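Local coordinates for chromosome replication initiation protein (Geobacillus kaustophilus, PDB 2VN2) that probably helps to initiate chromosome replication as a DnaD-type primosomal protein, represented here by its N-terminal domain, at residues E34-L37 with L38-Q42; E67-E70 with M71-L75. All coordinates share one frame; numbering follows the deposited sequence.

Interaction 1, on helix 32-45, and interaction 2, on helix 65-77, are local contacts along two helices that pack on each other. Interaction 1 lies near the centre of the chain, all its touching residues buried; interaction 2 has one side turned outward, and their centres are about 11 Å apart. They meet through Leu37 and Glu34 on the first helix and Met71 and Leu75 on the second: Leu37 CD2 is 3.7 Å from Leu75 CD1, and Leu37 CD1 is 3.8 Å from Met71 CB. Neither contact belongs to the magnesium site of His24, Gln27, His109 and Gln113; the side chain of Leu35 stays about 13 Å from the ion.

Interaction 1 of 2, residues E34-L37 with L38-Q42; sequences ELVL and LLHMQ
His40 runs beside Val36, one turn earlier on the same helix, both side chains heading in one direction. With chi1 at -63°, the His40 ring stands opposite its own carbonyl carbon and leans back over the preceding turn. Followed outward, His40 CB first passes Leu37 O at 3.7 Å. CG then comes near the carbonyl of Val36, CD2 approaches Val36 O to 3.3 Å, and NE2 reaches Val36 CG1 at 3.5 Å. That nitrogen is hydrogen-bonded to the hydroxyl of Tyr25 of the second subunit, which satisfies it although it is buried; the Val36 methyl packs beside it. The same Val36 O accepts the backbone bond from His40 N, a short 2.7 Å and nearly straight at 168°.

On another side of the helix Leu37 passes slantwise over Met41: Leu37 CD2 touches Met41 SD at 3.4 Å, and Met41 CG lies 3.9 Å from Leu37 CD2. While Leu37 also rests on helix 65-77, Leu39 packs on Leu39 of the second subunit. These i to i+4 contacts are those of any alpha helix; here they lie in a buried helix of a helix-turn-helix-class domain, packed between helix 65-77 and the second subunit.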
loop_
_atom_site.group_PDB
_atom_site.type_symbol
_atom_site.label_atom_id
_atom_site.label_comp_id
_atom_site.label_asym_id
_atom_site.label_seq_id
_atom_site.Cartn_x
_atom_site.Cartn_y
_atom_site.Cartn_z
ATOM N N GLU A 34 -17.654 8.021 -5.036
ATOM C CA GLU A 34 -17.735 7.495 -3.680
ATOM C C GLU A 34 -16.493 6.758 -3.381
ATOM O O GLU A 34 -16.009 6.858 -2.261
ATOM C CB GLU A 34 -18.977 6.538 -3.513
ATOM C CG GLU A 34 -20.323 7.333 -3.625
ATOM C CD GLU A 34 -21.528 6.420 -3.773
ATOM O OE1 GLU A 34 -21.591 5.611 -4.740
ATOM O OE2 GLU A 34 -22.456 6.558 -2.927
ATOM N N LEU A 35 -16.008 5.916 -4.310
ATOM C CA LEU A 35 -14.750 5.209 -4.041
ATOM C C LEU A 35 -13.621 6.239 -3.693
ATOM O O LEU A 35 -13.054 6.211 -2.570
ATOM C CB LEU A 35 -14.381 4.224 -5.177
ATOM C CG LEU A 35 -13.132 3.463 -4.757
ATOM C CD1 LEU A 35 -13.461 2.329 -3.756
ATOM C CD2 LEU A 35 -12.583 2.814 -5.985
ATOM N N VAL A 36 -13.348 7.193 -4.606
ATOM C CA VAL A 36 -12.339 8.177 -4.357
ATOM C C VAL A 36 -12.660 8.928 -3.038
ATOM O O VAL A 36 -11.761 9.288 -2.297
ATOM C CB VAL A 36 -12.171 9.113 -5.563
ATOM C CG1 VAL A 36 -10.968 10.223 -5.263
ATOM C CG2 VAL A 36 -11.867 8.316 -6.821
ATOM N N LEU A 37 -13.954 9.188 -2.732
ATOM C CA LEU A 37 -14.256 9.911 -1.470
ATOM C C LEU A 37 -13.747 9.070 -0.271
ATOM O O LEU A 37 -13.127 9.599 0.653
ATOM C CB LEU A 37 -15.770 10.299 -1.323
ATOM C CG LEU A 37 -16.175 11.012 0.016
ATOM C CD1 LEU A 37 -17.502 11.607 -0.107
ATOM C CD2 LEU A 37 -16.320 9.955 1.155
ATOM N N LEU A 38 -13.997 7.780 -0.303
ATOM C CA LEU A 38 -13.551 6.815 0.733
ATOM C C LEU A 38 -12.014 6.842 0.865
ATOM O O LEU A 38 -11.435 6.793 1.992
ATOM C CB LEU A 38 -14.041 5.388 0.290
ATOM C CG LEU A 38 -15.541 5.156 0.483
ATOM C CD1 LEU A 38 -15.949 3.735 0.038
ATOM C CD2 LEU A 38 -16.082 5.531 1.937
ATOM N N LEU A 39 -11.332 6.913 -0.295
ATOM C CA LEU A 39 -9.792 7.046 -0.336
ATOM C C LEU A 39 -9.468 8.309 0.282
ATOM O O LEU A 39 -8.583 8.316 1.142
ATOM C CB LEU A 39 -9.218 7.081 -1.780
ATOM C CG LEU A 39 -9.025 5.693 -2.463
ATOM C CD1 LEU A 39 -9.896 4.494 -1.957
ATOM C CD2 LEU A 39 -8.959 5.701 -4.054
ATOM N N HIS A 40 -10.131 9.444 -0.115
ATOM C CA HIS A 40 -9.720 10.701 0.661
ATOM C C HIS A 40 -9.963 10.524 2.195
ATOM O O HIS A 40 -9.116 10.963 2.975
ATOM C CB HIS A 40 -10.318 12.016 0.225
ATOM C CG HIS A 40 -9.965 12.442 -1.164
ATOM N ND1 HIS A 40 -8.752 12.991 -1.505
ATOM C CD2 HIS A 40 -10.689 12.397 -2.305
ATOM C CE1 HIS A 40 -8.740 13.262 -2.797
ATOM N NE2 HIS A 40 -9.904 12.906 -3.302
ATOM N N MET A 41 -11.097 9.946 2.627
ATOM C CA MET A 41 -11.305 9.739 4.064
ATOM C C MET A 41 -10.260 8.875 4.619
ATOM O O MET A 41 -9.777 9.230 5.617
ATOM C CB MET A 41 -12.629 9.136 4.517
ATOM C CG MET A 41 -13.945 10.015 4.189
ATOM S SD MET A 41 -15.526 9.016 4.336
ATOM C CE MET A 41 -15.006 8.126 5.728
ATOM N N GLN A 42 -9.893 7.760 3.990
ATOM C CA GLN A 42 -8.792 6.916 4.543
ATOM C C GLN A 42 -7.525 7.756 4.808
ATOM O O GLN A 42 -6.882 7.681 5.846
ATOM C CB GLN A 42 -8.445 5.757 3.628
ATOM C CG GLN A 42 -7.403 4.798 4.248
ATOM C CD GLN A 42 -6.860 3.801 3.210
ATOM O OE1 GLN A 42 -7.549 3.474 2.170
ATOM N NE2 GLN A 42 -5.579 3.335 3.428
#

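Interaction 2 of 2, residues E67-E70 with M71-L75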
loop_
_atom_site.group_PDB
_atom_site.type_symbol
_atom_site.label_atom_id
_atom_site.label_comp_id
_atom_site.label_asym_id
_atom_site.label_seq_id
_atom_site.Cartn_x
_atom_site.Cartn_y
_atom_site.Cartn_z
ATOM N N GLU A 67 -21.990 18.879 -2.396
ATOM C CA GLU A 67 -22.136 17.545 -3.071
ATOM C C GLU A 67 -21.484 16.513 -2.238
ATOM O O GLU A 67 -22.053 15.481 -1.976
ATOM C CB GLU A 67 -21.481 17.544 -4.459
ATOM C CG GLU A 67 -22.167 18.467 -5.447
ATOM C CD GLU A 67 -21.409 18.689 -6.788
ATOM O OE1 GLU A 67 -21.772 17.898 -7.705
ATOM O OE2 GLU A 67 -20.500 19.611 -6.959
ATOM N N CYS A 68 -20.268 16.821 -1.788
ATOM C CA CYS A 68 -19.512 15.961 -0.834
ATOM C C CYS A 68 -20.353 15.682 0.470
ATOM O O CYS A 68 -20.546 14.536 0.880
ATOM C CB CYS A 68 -18.070 16.594 -0.624
ATOM S SG CYS A 68 -17.048 15.565 0.450
ATOM N N MET A 69 -20.990 16.666 1.073
ATOM C CA MET A 69 -21.892 16.332 2.231
ATOM C C MET A 69 -23.029 15.435 1.842
ATOM O O MET A 69 -23.462 14.557 2.601
ATOM C CB MET A 69 -22.520 17.593 2.916
ATOM C CG MET A 69 -23.557 17.116 4.047
ATOM S SD MET A 69 -22.640 16.286 5.404
ATOM C CE MET A 69 -23.322 14.642 5.624
ATOM N N GLU A 70 -23.573 15.662 0.651
ATOM C CA GLU A 70 -24.613 14.755 0.086
ATOM C C GLU A 70 -24.093 13.330 -0.051
ATOM O O GLU A 70 -24.769 12.358 0.270
ATOM C CB GLU A 70 -24.905 15.351 -1.302
ATOM C CG GLU A 70 -26.143 14.998 -2.127
ATOM C CD GLU A 70 -27.345 15.851 -1.745
ATOM O OE1 GLU A 70 -28.004 15.361 -0.771
ATOM O OE2 GLU A 70 -27.598 16.955 -2.387
ATOM N N MET A 71 -22.867 13.191 -0.586
ATOM C CA MET A 71 -22.266 11.876 -0.798
ATOM C C MET A 71 -22.002 11.205 0.558
ATOM O O MET A 71 -22.240 10.078 0.650
ATOM C CB MET A 71 -20.936 12.045 -1.573
ATOM C CG MET A 71 -21.053 12.784 -2.893
ATOM S SD MET A 71 -19.534 13.081 -3.862
ATOM C CE MET A 71 -18.969 11.378 -3.975
ATOM N N VAL A 72 -21.501 11.904 1.570
ATOM C CA VAL A 72 -21.269 11.301 2.939
ATOM C C VAL A 72 -22.596 10.875 3.520
ATOM O O VAL A 72 -22.777 9.691 3.919
ATOM C CB VAL A 72 -20.596 12.263 3.885
ATOM C CG1 VAL A 72 -20.461 11.648 5.257
ATOM C CG2 VAL A 72 -19.143 12.847 3.222
ATOM N N ARG A 73 -23.586 11.776 3.466
ATOM C CA ARG A 73 -24.982 11.395 3.767
ATOM C C ARG A 73 -25.475 10.102 3.049
ATOM O O ARG A 73 -25.988 9.201 3.710
ATOM C CB ARG A 73 -25.908 12.609 3.500
ATOM C CG ARG A 73 -27.296 12.516 4.109
ATOM C CD ARG A 73 -28.092 13.921 4.235
ATOM N NE ARG A 73 -27.322 15.100 4.760
ATOM C CZ ARG A 73 -27.450 16.348 4.271
ATOM N NH1 ARG A 73 -26.750 17.393 4.760
ATOM N NH2 ARG A 73 -28.296 16.552 3.257
ATOM N N ARG A 74 -25.325 10.019 1.723
ATOM C CA ARG A 74 -25.753 8.810 0.946
ATOM C C ARG A 74 -24.940 7.545 1.329
ATOM O O ARG A 74 -25.500 6.437 1.354
ATOM C CB ARG A 74 -25.773 9.085 -0.612
ATOM C CG ARG A 74 -26.062 7.827 -1.548
ATOM C CD ARG A 74 -27.313 7.983 -2.644
ATOM N NE ARG A 74 -27.581 6.841 -3.626
ATOM C CZ ARG A 74 -27.211 6.761 -4.930
ATOM N NH1 ARG A 74 -26.519 7.736 -5.508
ATOM N NH2 ARG A 74 -27.494 5.663 -5.644
ATOM N N LEU A 75 -23.639 7.695 1.638
ATOM C CA LEU A 75 -22.845 6.541 2.142
ATOM C C LEU A 75 -23.340 6.055 3.558
ATOM O O LEU A 75 -23.292 4.831 3.813
ATOM C CB LEU A 75 -21.327 6.878 2.262
ATOM C CG LEU A 75 -20.594 7.024 0.905
ATOM C CD1 LEU A 75 -19.219 7.625 1.170
ATOM C CD2 LEU A 75 -20.464 5.665 0.212
#
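Met69 lies across Arg73, the two side chains crossing at about a right angle on helix 65-77. This helix follows helix 54-59 and precedes the two short antiparallel strands 82-83 and 97-98, a topology consistent with the winged-helix form of the helix-turn-helix fold. In Met69 a chi1 of 175° starts the chain opposite its backbone N and sets CG beside the guanidinium of Arg73, 3.3 Å from NH1. A bend at chi2 (67°) then turns SD and CE forward along the helix, towards the next turn, where Met69 CE comes to 3.6 Å from Arg73 N and packs on Val72 CB at 4.0 Å. An alanine here would strip away CG, SD and CE, which would probably leave the Arg73 guanidinium freer to turn and open a gap beside Val72.

Glu70 supplies charge without a salt bridge: its OE1 is 4.2 Å from Arg73 NH2 and sits off the plane of the guanidinium, too far for such a bond, so the opposite charges probably attract only weakly. Met71 turns to helix 32-45, where it packs on Leu37, and its CG lies 3.0 Å from Glu67 O, the carbonyl that also accepts Met71 N. On the side covered by Leu57, Val72 sets CG2 over the preceding turn, 4.4 Å from Cys68 SG and 3.2 Å from Cys68 O.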